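Local atomic coordinates of pectate lyase (Bacillus subtilis, PDB entry 5AMV), a protein that cleaves polygalacturonate by calcium-dependent beta-elimination, releasing oligosaccharides with unsaturated galacturonosyl ends in pectin degradation. Residues 7-21 with 188-200. Numbering follows the deposited sequence. Where two conformers were deposited one is given.
Sequences TLGSNDGWGAYSTGT and INGGTHIWIDHCT
The loop 7-21 folds against the corner at His-193 and the strand 194-197, the backbones nearest at Gly-15 and His-193, with CA atoms 4.9 Å apart. His-193 reaches into the type II' turn Tyr-17 to Gly-20. Its NE2 donates to Tyr-17 O at 2.8 Å, a bent bond (131°). Gly-20 N reaches the same oxygen from the opposite face of the carbonyl plane. Thr-19 OG1 sits over one face of the imidazole, 3.4 Å from His-193 CE1, and Gly-15 O lies at its edge. The other ring nitrogen, ND1, is hydrogen-bonded to Asp-150 OD1, so both ring nitrogens are used and the ring's rotation is fixed. A leucine in place of His-193 would probably leave Asp-150 without its ring partner and let the turn shift. Thr-21 OG1 donates to Gly-15 O (2.8 Å). With CG anti to the backbone N (chi1 179°) and chi2 at 63°, Leu-8 puts CD1 over the five-membered ring of Trp-195, a CH-pi contact 3.4 Å from the centroid. Asp-197 CB lies over the opposite face, toward the rim, and Trp-195 NE1 bonds Ser-238. This is an N-terminal loop packed on the outside of the parallel beta-helix of polysaccharide lyase family 1, the Ile-194 side chain about 14 Å from the bound calcium ion.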
loop_
_atom_site.group_PDB
_atom_site.type_symbol
_atom_site.label_atom_id
_atom_site.label_comp_id
_atom_site.label_asym_id
_atom_site.label_seq_id
_atom_site.Cartn_x
_atom_site.Cartn_y
_atom_site.Cartn_z
ATOM N N THR A 7 -14.527 -9.157 -13.446
ATOM C CA THR A 7 -13.139 -9.069 -13.877
ATOM C C THR A 7 -12.820 -7.633 -14.246
ATOM O O THR A 7 -13.731 -6.811 -14.409
ATOM C CB THR A 7 -12.852 -9.969 -15.076
ATOM O OG1 THR A 7 -13.699 -9.592 -16.159
ATOM C CG2 THR A 7 -13.067 -11.486 -14.736
ATOM N N LEU A 8 -11.525 -7.343 -14.379
ATOM C CA LEU A 8 -11.080 -5.987 -14.727
ATOM C C LEU A 8 -11.442 -5.709 -16.185
ATOM O O LEU A 8 -11.152 -6.521 -17.070
ATOM C CB LEU A 8 -9.558 -5.891 -14.536
ATOM C CG LEU A 8 -8.880 -4.566 -14.868
ATOM C CD1 LEU A 8 -9.437 -3.463 -13.913
ATOM C CD2 LEU A 8 -7.397 -4.711 -14.728
ATOM N N GLY A 9 -12.025 -4.543 -16.436
ATOM C CA GLY A 9 -12.459 -4.203 -17.810
ATOM C C GLY A 9 -11.239 -4.106 -18.710
ATOM O O GLY A 9 -10.145 -3.765 -18.256
ATOM N N SER A 10 -11.436 -4.376 -20.001
ATOM C CA SER A 10 -10.328 -4.499 -20.958
ATOM C C SER A 10 -9.559 -3.204 -21.253
ATOM O O SER A 10 -8.445 -3.249 -21.830
ATOM C CB SER A 10 -10.859 -5.090 -22.277
ATOM O OG SER A 10 -11.817 -4.209 -22.832
ATOM N N ASN A 11 -10.116 -2.052 -20.870
ATOM C CA ASN A 11 -9.443 -0.759 -21.024
ATOM C C ASN A 11 -9.062 -0.159 -19.669
ATOM O O ASN A 11 -8.593 0.997 -19.596
ATOM C CB ASN A 11 -10.353 0.233 -21.771
ATOM C CG ASN A 11 -11.543 0.693 -20.938
ATOM O OD1 ASN A 11 -11.940 0.038 -19.982
ATOM N ND2 ASN A 11 -12.135 1.824 -21.321
ATOM N N ASP A 12 -9.275 -0.929 -18.594
ATOM C CA ASP A 12 -9.173 -0.323 -17.254
ATOM C C ASP A 12 -7.759 -0.364 -16.660
ATOM O O ASP A 12 -7.459 -1.132 -15.714
ATOM C CB ASP A 12 -10.228 -0.926 -16.318
ATOM C CG ASP A 12 -10.405 -0.126 -15.038
ATOM O OD1 ASP A 12 -9.738 0.936 -14.842
ATOM O OD2 ASP A 12 -11.236 -0.567 -14.218
ATOM N N GLY A 13 -6.886 0.465 -17.238
ATOM C CA GLY A 13 -5.538 0.653 -16.706
ATOM C C GLY A 13 -4.549 -0.456 -17.035
ATOM O O GLY A 13 -4.853 -1.420 -17.751
ATOM N N TRP A 14 -3.336 -0.314 -16.491
ATOM C CA TRP A 14 -2.257 -1.214 -16.787
ATOM C C TRP A 14 -2.583 -2.682 -16.410
ATOM O O TRP A 14 -2.043 -3.614 -17.002
ATOM C CB TRP A 14 -1.018 -0.760 -16.065
ATOM C CG TRP A 14 -0.125 0.246 -16.827
ATOM C CD1 TRP A 14 0.357 1.424 -16.339
ATOM C CD2 TRP A 14 0.437 0.099 -18.155
ATOM N NE1 TRP A 14 1.179 2.039 -17.274
ATOM C CE2 TRP A 14 1.238 1.252 -18.399
ATOM C CE3 TRP A 14 0.320 -0.879 -19.168
ATOM C CZ2 TRP A 14 1.955 1.444 -19.612
ATOM C CZ3 TRP A 14 1.054 -0.703 -20.367
ATOM C CH2 TRP A 14 1.840 0.471 -20.575
ATOM N N GLY A 15 -3.458 -2.896 -15.417
ATOM C CA GLY A 15 -3.854 -4.288 -15.098
ATOM C C GLY A 15 -4.512 -5.016 -16.266
ATOM O O GLY A 15 -4.515 -6.256 -16.292
ATOM N N ALA A 16 -5.083 -4.263 -17.218
ATOM C CA ALA A 16 -5.764 -4.886 -18.365
ATOM C C ALA A 16 -4.812 -5.244 -19.525
ATOM O O ALA A 16 -5.260 -5.820 -20.532
ATOM C CB ALA A 16 -6.866 -3.964 -18.868
ATOM N N TYR A 17 -3.521 -4.938 -19.377
ATOM C CA TYR A 17 -2.542 -5.256 -20.427
ATOM C C TYR A 17 -2.430 -6.763 -20.691
ATOM O O TYR A 17 -2.615 -7.582 -19.785
ATOM C CB TYR A 17 -1.157 -4.675 -20.079
ATOM C CG TYR A 17 -0.196 -4.756 -21.253
ATOM C CD1 TYR A 17 -0.251 -3.814 -22.282
ATOM C CD2 TYR A 17 0.748 -5.783 -21.320
ATOM C CE1 TYR A 17 0.631 -3.897 -23.371
ATOM C CE2 TYR A 17 1.639 -5.878 -22.386
ATOM C CZ TYR A 17 1.559 -4.938 -23.407
ATOM O OH TYR A 17 2.459 -5.050 -24.454
ATOM N N SER A 18 -2.130 -7.123 -21.939
ATOM C CA SER A 18 -1.966 -8.533 -22.363
ATOM C C SER A 18 -3.107 -9.454 -21.918
ATOM O O SER A 18 -4.232 -9.267 -22.351
ATOM C CB SER A 18 -0.567 -9.096 -22.042
ATOM O OG SER A 18 -0.281 -9.163 -20.643
ATOM N N THR A 19 -2.809 -10.445 -21.073
ATOM C CA THR A 19 -3.799 -11.447 -20.643
ATOM C C THR A 19 -4.797 -10.849 -19.659
ATOM O O THR A 19 -5.781 -11.505 -19.301
ATOM C CB THR A 19 -3.109 -12.685 -20.010
ATOM O OG1 THR A 19 -2.159 -12.268 -19.025
ATOM C CG2 THR A 19 -2.341 -13.471 -21.073
ATOM N N GLY A 20 -4.530 -9.615 -19.216
ATOM C CA GLY A 20 -5.442 -8.868 -18.343
ATOM C C GLY A 20 -5.664 -9.488 -16.968
ATOM O O GLY A 20 -4.922 -10.392 -16.542
ATOM N N THR A 21 -6.673 -8.987 -16.250
ATOM C CA THR A 21 -6.875 -9.439 -14.874
ATOM C C THR A 21 -8.265 -10.033 -14.670
ATOM O O THR A 21 -9.267 -9.322 -14.590
ATOM C CB THR A 21 -6.573 -8.307 -13.868
ATOM O OG1 THR A 21 -5.213 -7.886 -14.086
ATOM C CG2 THR A 21 -6.711 -8.829 -12.465
ATOM N N ILE A 188 2.761 -6.061 -3.152
ATOM C CA ILE A 188 2.915 -6.704 -4.467
ATOM C C ILE A 188 4.376 -6.889 -4.720
ATOM O O ILE A 188 5.092 -5.911 -4.933
ATOM C CB ILE A 188 2.239 -5.887 -5.589
ATOM C CG1 ILE A 188 0.795 -5.570 -5.180
ATOM C CG2 ILE A 188 2.307 -6.660 -6.919
ATOM C CD1 ILE A 188 0.026 -4.640 -6.203
ATOM N N ASN A 189 4.854 -8.130 -4.594
ATOM C CA ASN A 189 6.275 -8.394 -4.651
ATOM C C ASN A 189 6.522 -9.277 -5.881
ATOM O O ASN A 189 6.443 -10.479 -5.786
ATOM C CB ASN A 189 6.696 -9.076 -3.330
ATOM C CG ASN A 189 8.092 -9.607 -3.354
ATOM O OD1 ASN A 189 8.897 -9.253 -4.219
ATOM N ND2 ASN A 189 8.415 -10.461 -2.365
ATOM N N GLY A 190 6.757 -8.656 -7.037
ATOM C CA GLY A 190 6.875 -9.375 -8.295
ATOM C C GLY A 190 5.528 -9.713 -8.917
ATOM O O GLY A 190 5.466 -10.247 -10.014
ATOM N N GLY A 191 4.428 -9.410 -8.210
ATOM C CA GLY A 191 3.100 -9.764 -8.695
ATOM C C GLY A 191 2.719 -8.999 -9.963
ATOM O O GLY A 191 3.148 -7.849 -10.203
ATOM N N THR A 192 1.910 -9.646 -10.788
ATOM C CA THR A 192 1.559 -9.098 -12.093
ATOM C C THR A 192 0.075 -9.333 -12.368
ATOM O O THR A 192 -0.503 -10.315 -11.909
ATOM C CB THR A 192 2.406 -9.748 -13.266
ATOM O OG1 THR A 192 2.385 -11.185 -13.153
ATOM C CG2 THR A 192 3.861 -9.289 -13.259
ATOM N N HIS A 193 -0.530 -8.460 -13.170
ATOM C CA HIS A 193 -1.964 -8.535 -13.479
ATOM C C HIS A 193 -2.777 -8.555 -12.200
ATOM O O HIS A 193 -3.371 -9.567 -11.818
ATOM C CB HIS A 193 -2.340 -9.689 -14.430
ATOM C CG HIS A 193 -1.738 -9.529 -15.785
ATOM N ND1 HIS A 193 -0.647 -10.257 -16.199
ATOM C CD2 HIS A 193 -2.015 -8.648 -16.771
ATOM C CE1 HIS A 193 -0.329 -9.889 -17.433
ATOM N NE2 HIS A 193 -1.137 -8.911 -17.801
ATOM N N ILE A 194 -2.797 -7.398 -11.554
ATOM C CA ILE A 194 -3.455 -7.252 -10.261
ATOM C C ILE A 194 -4.442 -6.101 -10.306
ATOM O O ILE A 194 -4.148 -5.069 -10.835
ATOM C CB ILE A 194 -2.426 -7.081 -9.108
ATOM C CG1 ILE A 194 -1.624 -8.405 -8.944
ATOM C CG2 ILE A 194 -3.123 -6.715 -7.736
ATOM C CD1 ILE A 194 -0.306 -8.246 -8.340
ATOM N N TRP A 195 -5.623 -6.342 -9.745
ATOM C CA TRP A 195 -6.625 -5.312 -9.566
ATOM C C TRP A 195 -6.989 -5.202 -8.095
ATOM O O TRP A 195 -7.459 -6.167 -7.517
ATOM C CB TRP A 195 -7.902 -5.640 -10.369
ATOM C CG TRP A 195 -8.947 -4.538 -10.429
ATOM C CD1 TRP A 195 -8.756 -3.182 -10.317
ATOM C CD2 TRP A 195 -10.335 -4.722 -10.749
ATOM N NE1 TRP A 195 -9.973 -2.511 -10.508
ATOM C CE2 TRP A 195 -10.949 -3.442 -10.763
ATOM C CE3 TRP A 195 -11.129 -5.867 -10.989
ATOM C CZ2 TRP A 195 -12.316 -3.268 -11.032
ATOM C CZ3 TRP A 195 -12.505 -5.691 -11.230
ATOM C CH2 TRP A 195 -13.084 -4.396 -11.267
ATOM N N ILE A 196 -6.784 -4.004 -7.533
ATOM C CA ILE A 196 -7.206 -3.696 -6.152
ATOM C C ILE A 196 -8.262 -2.632 -6.270
ATOM O O ILE A 196 -7.970 -1.512 -6.714
ATOM C CB ILE A 196 -6.044 -3.218 -5.277
ATOM C CG1 ILE A 196 -4.945 -4.310 -5.197
ATOM C CG2 ILE A 196 -6.556 -2.829 -3.842
ATOM C CD1 ILE A 196 -3.606 -3.825 -4.651
ATOM N N ASP A 197 -9.495 -2.961 -5.877
ATOM C CA ASP A 197 -10.600 -2.029 -6.178
ATOM C C ASP A 197 -11.593 -1.949 -5.011
ATOM O O ASP A 197 -11.914 -2.975 -4.404
ATOM C CB ASP A 197 -11.268 -2.440 -7.494
ATOM C CG ASP A 197 -12.580 -1.681 -7.757
ATOM O OD1 ASP A 197 -12.541 -0.586 -8.369
ATOM O OD2 ASP A 197 -13.650 -2.211 -7.370
ATOM N N HIS A 198 -12.036 -0.733 -4.688
ATOM C CA HIS A 198 -13.061 -0.556 -3.648
ATOM C C HIS A 198 -12.661 -1.180 -2.306
ATOM O O HIS A 198 -13.509 -1.788 -1.620
ATOM C CB HIS A 198 -14.442 -1.065 -4.105
ATOM C CG HIS A 198 -15.176 -0.106 -5.015
ATOM N ND1 HIS A 198 -15.163 -0.259 -6.386
ATOM C CD2 HIS A 198 -15.921 0.996 -4.762
ATOM C CE1 HIS A 198 -15.851 0.725 -6.940
ATOM N NE2 HIS A 198 -16.329 1.498 -5.978
ATOM N N CYS A 199 -11.379 -1.033 -1.951
ATOM C CA CYS A 199 -10.907 -1.421 -0.635
ATOM C C CYS A 199 -10.644 -0.160 0.189
ATOM O O CYS A 199 -10.536 0.936 -0.357
ATOM C CB CYS A 199 -9.618 -2.249 -0.757
ATOM S SG CYS A 199 -9.880 -3.879 -1.421
ATOM N N THR A 200 -10.603 -0.317 1.517
ATOM C CA THR A 200 -10.262 0.760 2.461
ATOM C C THR A 200 -9.046 0.325 3.205
ATOM O O THR A 200 -8.887 -0.875 3.502
ATOM C CB THR A 200 -11.450 1.031 3.403
ATOM O OG1 THR A 200 -12.523 1.581 2.618
ATOM C CG2 THR A 200 -11.049 2.061 4.484
#